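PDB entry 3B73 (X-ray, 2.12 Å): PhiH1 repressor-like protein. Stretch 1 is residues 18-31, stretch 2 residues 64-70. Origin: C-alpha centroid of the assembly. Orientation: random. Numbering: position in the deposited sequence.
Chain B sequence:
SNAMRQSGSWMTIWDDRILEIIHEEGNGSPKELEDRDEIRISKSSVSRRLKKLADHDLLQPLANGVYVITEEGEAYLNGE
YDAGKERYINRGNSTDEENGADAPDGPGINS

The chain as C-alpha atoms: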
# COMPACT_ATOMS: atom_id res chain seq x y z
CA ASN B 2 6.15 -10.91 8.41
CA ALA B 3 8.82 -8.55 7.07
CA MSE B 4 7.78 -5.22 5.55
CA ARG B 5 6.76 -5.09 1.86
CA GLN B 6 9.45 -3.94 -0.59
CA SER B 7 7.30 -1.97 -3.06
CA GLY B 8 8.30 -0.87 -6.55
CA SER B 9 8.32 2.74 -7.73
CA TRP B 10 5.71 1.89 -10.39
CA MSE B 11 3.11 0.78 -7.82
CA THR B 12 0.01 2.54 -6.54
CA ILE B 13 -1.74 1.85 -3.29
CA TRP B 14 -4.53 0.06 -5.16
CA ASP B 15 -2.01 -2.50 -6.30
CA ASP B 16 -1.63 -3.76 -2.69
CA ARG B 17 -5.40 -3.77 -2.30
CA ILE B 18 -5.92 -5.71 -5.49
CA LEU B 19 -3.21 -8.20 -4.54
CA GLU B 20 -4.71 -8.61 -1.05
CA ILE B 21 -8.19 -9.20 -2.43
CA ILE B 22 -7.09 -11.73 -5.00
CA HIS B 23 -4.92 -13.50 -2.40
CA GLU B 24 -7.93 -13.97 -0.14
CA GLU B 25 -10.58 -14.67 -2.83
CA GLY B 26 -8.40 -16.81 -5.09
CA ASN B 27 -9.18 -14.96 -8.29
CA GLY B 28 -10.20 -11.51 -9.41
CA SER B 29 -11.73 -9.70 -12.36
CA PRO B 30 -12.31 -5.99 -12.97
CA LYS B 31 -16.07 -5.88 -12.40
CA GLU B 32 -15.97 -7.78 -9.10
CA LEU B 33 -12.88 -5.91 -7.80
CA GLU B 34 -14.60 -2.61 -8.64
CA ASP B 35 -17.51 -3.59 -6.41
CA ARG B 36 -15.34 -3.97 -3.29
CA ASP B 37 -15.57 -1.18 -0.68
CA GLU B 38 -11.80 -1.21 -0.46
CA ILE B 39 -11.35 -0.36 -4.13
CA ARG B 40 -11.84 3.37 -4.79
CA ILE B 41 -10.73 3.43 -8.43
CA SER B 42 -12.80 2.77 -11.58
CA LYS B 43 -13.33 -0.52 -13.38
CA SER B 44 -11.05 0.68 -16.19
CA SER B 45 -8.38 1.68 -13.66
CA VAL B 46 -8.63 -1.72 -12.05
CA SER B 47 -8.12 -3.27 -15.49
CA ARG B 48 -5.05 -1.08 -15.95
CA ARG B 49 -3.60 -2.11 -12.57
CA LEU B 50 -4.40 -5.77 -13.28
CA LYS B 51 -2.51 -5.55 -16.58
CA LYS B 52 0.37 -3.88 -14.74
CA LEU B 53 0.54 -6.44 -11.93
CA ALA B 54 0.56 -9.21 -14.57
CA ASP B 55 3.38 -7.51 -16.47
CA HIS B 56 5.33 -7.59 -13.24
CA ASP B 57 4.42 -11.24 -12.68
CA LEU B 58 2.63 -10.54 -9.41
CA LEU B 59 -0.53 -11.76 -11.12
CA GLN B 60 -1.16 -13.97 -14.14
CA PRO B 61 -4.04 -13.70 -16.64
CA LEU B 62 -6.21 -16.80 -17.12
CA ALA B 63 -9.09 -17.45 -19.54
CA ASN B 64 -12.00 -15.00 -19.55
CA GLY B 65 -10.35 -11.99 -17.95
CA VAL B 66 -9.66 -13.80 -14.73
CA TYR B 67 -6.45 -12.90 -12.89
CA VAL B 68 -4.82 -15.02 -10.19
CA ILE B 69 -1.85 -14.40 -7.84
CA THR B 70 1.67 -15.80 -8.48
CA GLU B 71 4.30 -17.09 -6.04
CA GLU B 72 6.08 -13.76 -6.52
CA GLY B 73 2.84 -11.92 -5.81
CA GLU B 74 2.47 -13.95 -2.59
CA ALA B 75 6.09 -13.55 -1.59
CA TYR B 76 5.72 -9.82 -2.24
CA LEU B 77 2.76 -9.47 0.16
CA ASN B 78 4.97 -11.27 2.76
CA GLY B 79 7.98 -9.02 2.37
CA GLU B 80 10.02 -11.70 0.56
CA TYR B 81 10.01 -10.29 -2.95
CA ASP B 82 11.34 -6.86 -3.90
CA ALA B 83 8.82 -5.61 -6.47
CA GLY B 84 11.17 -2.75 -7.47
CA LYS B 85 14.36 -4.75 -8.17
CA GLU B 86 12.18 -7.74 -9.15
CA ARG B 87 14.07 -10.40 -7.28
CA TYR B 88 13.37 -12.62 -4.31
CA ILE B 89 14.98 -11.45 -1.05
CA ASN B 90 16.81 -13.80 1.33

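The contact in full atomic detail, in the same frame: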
# COMPACT_ATOMS: atom_id res chain seq x y z
N ILE B 18 -5.56 -4.68 -4.54
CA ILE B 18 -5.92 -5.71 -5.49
C ILE B 18 -5.21 -7.01 -5.15
O ILE B 18 -5.84 -8.06 -5.14
CB ILE B 18 -5.60 -5.30 -6.91
CG1 ILE B 18 -6.48 -4.12 -7.31
CG2 ILE B 18 -5.74 -6.49 -7.84
CD1 ILE B 18 -5.97 -3.38 -8.47
N LEU B 19 -3.91 -6.96 -4.87
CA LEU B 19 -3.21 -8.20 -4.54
C LEU B 19 -3.82 -8.89 -3.32
O LEU B 19 -4.00 -10.10 -3.31
CB LEU B 19 -1.71 -7.96 -4.34
CG LEU B 19 -0.92 -7.79 -5.62
CD1 LEU B 19 0.45 -7.25 -5.29
CD2 LEU B 19 -0.83 -9.11 -6.42
N GLU B 20 -4.15 -8.10 -2.30
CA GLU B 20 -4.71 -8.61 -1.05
C GLU B 20 -6.07 -9.27 -1.28
O GLU B 20 -6.38 -10.31 -0.71
CB GLU B 20 -4.83 -7.49 -0.00
CG GLU B 20 -3.46 -7.03 0.52
CD GLU B 20 -3.49 -5.66 1.20
OE1 GLU B 20 -2.43 -5.28 1.74
OE2 GLU B 20 -4.54 -4.97 1.20
N ILE B 21 -6.86 -8.67 -2.16
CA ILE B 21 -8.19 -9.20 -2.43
C ILE B 21 -8.09 -10.49 -3.22
O ILE B 21 -8.77 -11.47 -2.91
CB ILE B 21 -9.06 -8.17 -3.18
CG1 ILE B 21 -9.58 -7.13 -2.19
CG2 ILE B 21 -10.23 -8.88 -3.86
CD1 ILE B 21 -10.03 -5.81 -2.86
N ILE B 22 -7.23 -10.51 -4.22
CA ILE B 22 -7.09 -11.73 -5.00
C ILE B 22 -6.47 -12.84 -4.15
O ILE B 22 -6.86 -14.00 -4.26
CB ILE B 22 -6.29 -11.47 -6.28
CG1 ILE B 22 -7.10 -10.56 -7.21
CG2 ILE B 22 -5.92 -12.79 -6.97
CD1 ILE B 22 -6.41 -10.26 -8.53
N HIS B 23 -5.54 -12.50 -3.27
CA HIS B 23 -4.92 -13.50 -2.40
C HIS B 23 -6.00 -14.19 -1.57
O HIS B 23 -6.00 -15.41 -1.43
CB HIS B 23 -3.86 -12.88 -1.49
CG HIS B 23 -3.45 -13.76 -0.35
ND1 HIS B 23 -2.57 -14.81 -0.48
CD2 HIS B 23 -3.81 -13.74 0.96
CE1 HIS B 23 -2.39 -15.39 0.69
NE2 HIS B 23 -3.14 -14.76 1.58
N GLU B 24 -6.92 -13.41 -1.02
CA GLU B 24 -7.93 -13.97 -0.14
C GLU B 24 -9.07 -14.65 -0.90
O GLU B 24 -9.60 -15.64 -0.42
CB GLU B 24 -8.48 -12.91 0.82
CG GLU B 24 -9.61 -12.06 0.26
CD GLU B 24 -10.34 -11.24 1.32
OE1 GLU B 24 -9.68 -10.61 2.17
OE2 GLU B 24 -11.59 -11.23 1.29
N GLU B 25 -9.45 -14.13 -2.06
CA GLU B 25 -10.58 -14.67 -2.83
C GLU B 25 -10.17 -15.78 -3.79
O GLU B 25 -11.01 -16.57 -4.22
CB GLU B 25 -11.26 -13.56 -3.64
CG GLU B 25 -11.95 -12.47 -2.83
CD GLU B 25 -13.11 -12.99 -2.00
OE1 GLU B 25 -13.76 -13.98 -2.43
OE2 GLU B 25 -13.37 -12.42 -0.93
N GLY B 26 -8.89 -15.82 -4.15
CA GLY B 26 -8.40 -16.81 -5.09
C GLY B 26 -8.26 -16.27 -6.50
O GLY B 26 -7.21 -16.40 -7.13
N ASN B 27 -9.33 -15.68 -7.03
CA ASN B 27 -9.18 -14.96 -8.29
C ASN B 27 -9.91 -13.63 -8.30
O ASN B 27 -10.70 -13.33 -7.41
CB ASN B 27 -9.63 -15.82 -9.46
CG ASN B 27 -11.02 -16.34 -9.28
OD1 ASN B 27 -11.83 -15.71 -8.61
ND2 ASN B 27 -11.30 -17.50 -9.86
N GLY B 28 -9.61 -12.82 -9.30
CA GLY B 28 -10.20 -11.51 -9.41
C GLY B 28 -10.46 -11.14 -10.86
O GLY B 28 -9.81 -11.65 -11.78
N SER B 29 -11.41 -10.24 -11.05
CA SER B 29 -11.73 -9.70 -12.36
C SER B 29 -12.16 -8.26 -12.13
O SER B 29 -12.54 -7.90 -11.02
CB SER B 29 -12.85 -10.52 -13.01
OG SER B 29 -13.91 -10.71 -12.10
N PRO B 30 -12.11 -7.43 -13.18
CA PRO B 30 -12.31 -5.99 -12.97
C PRO B 30 -13.65 -5.68 -12.31
O PRO B 30 -13.68 -5.01 -11.27
CB PRO B 30 -12.28 -5.43 -14.40
CG PRO B 30 -11.54 -6.46 -15.19
CD PRO B 30 -11.94 -7.77 -14.60
N LYS B 31 -14.73 -6.18 -12.90
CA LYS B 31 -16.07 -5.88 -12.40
C LYS B 31 -16.20 -6.22 -10.91
O LYS B 31 -16.62 -5.39 -10.12
CB LYS B 31 -17.16 -6.58 -13.23
CG LYS B 31 -18.58 -6.01 -13.02
CD LYS B 31 -19.58 -6.58 -14.03
CE LYS B 31 -19.18 -6.29 -15.48
NZ LYS B 31 -19.96 -7.07 -16.49
N ASN B 64 -10.81 -15.79 -19.89
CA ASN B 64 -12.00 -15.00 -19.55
C ASN B 64 -11.77 -13.87 -18.58
O ASN B 64 -12.60 -13.63 -17.69
CB ASN B 64 -13.10 -15.90 -18.99
CG ASN B 64 -13.59 -16.90 -20.00
OD1 ASN B 64 -13.52 -18.11 -19.77
ND2 ASN B 64 -14.08 -16.40 -21.14
N GLY B 65 -10.64 -13.17 -18.75
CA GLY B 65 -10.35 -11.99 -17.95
C GLY B 65 -10.17 -12.26 -16.47
O GLY B 65 -10.27 -11.36 -15.63
N VAL B 66 -9.93 -13.51 -16.12
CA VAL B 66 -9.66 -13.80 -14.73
C VAL B 66 -8.16 -13.64 -14.47
O VAL B 66 -7.32 -14.02 -15.29
CB VAL B 66 -10.18 -15.20 -14.32
CG1 VAL B 66 -9.61 -15.61 -12.97
CG2 VAL B 66 -11.72 -15.21 -14.27
N TYR B 67 -7.83 -13.01 -13.34
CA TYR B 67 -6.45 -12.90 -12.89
C TYR B 67 -6.30 -13.66 -11.56
O TYR B 67 -7.24 -13.76 -10.77
CB TYR B 67 -6.04 -11.43 -12.72
CG TYR B 67 -5.83 -10.67 -14.00
CD1 TYR B 67 -4.54 -10.44 -14.49
CD2 TYR B 67 -6.91 -10.14 -14.71
CE1 TYR B 67 -4.34 -9.73 -15.67
CE2 TYR B 67 -6.72 -9.42 -15.90
CZ TYR B 67 -5.42 -9.22 -16.37
OH TYR B 67 -5.20 -8.52 -17.54
N VAL B 68 -5.10 -14.18 -11.34
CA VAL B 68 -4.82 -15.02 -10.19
C VAL B 68 -3.41 -14.66 -9.69
O VAL B 68 -2.55 -14.27 -10.48
CB VAL B 68 -4.92 -16.52 -10.61
CG1 VAL B 68 -3.78 -17.34 -10.03
CG2 VAL B 68 -6.28 -17.10 -10.25
N ILE B 69 -3.17 -14.79 -8.39
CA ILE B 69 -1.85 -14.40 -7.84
C ILE B 69 -0.73 -15.40 -8.20
O ILE B 69 -1.00 -16.57 -8.44
CB ILE B 69 -1.93 -14.14 -6.29
CG1 ILE B 69 -0.71 -13.37 -5.81
CG2 ILE B 69 -2.11 -15.46 -5.49
CD1 ILE B 69 -0.94 -12.51 -4.56
N THR B 70 0.52 -14.92 -8.27
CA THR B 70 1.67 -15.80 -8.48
C THR B 70 2.44 -16.01 -7.17
O THR B 70 2.15 -15.37 -6.16
CB THR B 70 2.64 -15.20 -9.50
OG1 THR B 70 3.14 -13.97 -8.98
CG2 THR B 70 1.93 -14.93 -10.84
O HOH W 1 -4.77 -16.70 -6.14

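A short antiparallel pairing can pin a strand across a helix with very few polar bonds, provided that apolar side chains fill the angle between them; the PhiH1 repressor-like protein offers a compact example. Helix 18-25 and strand 66-69 run almost perpendicular, at 88°, and their axes approach to 7.7 Å. The chain leaves the helix at G26, whose positive phi would jam a CB against the preceding carbonyl, a conformation that calls for glycine. The helix ends with the bond from G26 N to I22 O (2.7 Å), and the backbone then extends beside the second stretch.

There G28 and Y67 form an antiparallel hydrogen-bonded pair. G28 N donates to Y67 O at 2.9 Å, and Y67 N returns the bond to G28 O, also at 2.9 Å and nearly straight at 174°. These two reciprocal bonds are the only direct hydrogen bonds between the stretches. The neighbouring N27 and V68 face each other as a non-hydrogen-bonded antiparallel pair, though only loosely. A water extends the polar link: it donates to G26 O (2.7 Å) and accepts a weak bond from I69 N (3.4 Å).

The absence of a side chain at G28 matters as much as its backbone bonds. A CB here would lie on the same face of the sheet as the Y67 side chain and would come within 2.7 Å of I22 CG1, so glycine lets the extended segment pack closely against the helix it has just left. I22 itself points toward the strand. Its CG2 lies 3.7 Å from I69 N and 4.3 Å from I69 CB, while its CD1 reaches Y67 CB at 4.4 Å. One branched residue thus covers successive parts of the strand.

I69 loses the most surface to the opposing stretch. Its CB is directed toward the helix, and its CD1 meets L19 CD2 at 3.9 Å; the L19 side chain starts sideways, but its end comes nearer. One turn of helix separates L19 from H23, whose CB also approaches I69 CD1, at 4.3 Å, before the imidazole leads away to a partner elsewhere in the structure. Aliphatic residues suit this side, where L19 and I22 are buried and I69 gives up much of its surface to the helix; the exposed histidine sits at the margin.

On the other face of the sheet, N27 CB packs against V66 CG1 (3.5 Å) and V68 CG2 (3.7 Å), contributing aliphatic contact despite its polar, exposed amide. Beyond the pairing, S29 CB and P30 CD lie 3.8 and 4.1 Å from G65 O. G65 has positive phi, which favours glycine. In all, 460 Å² is buried.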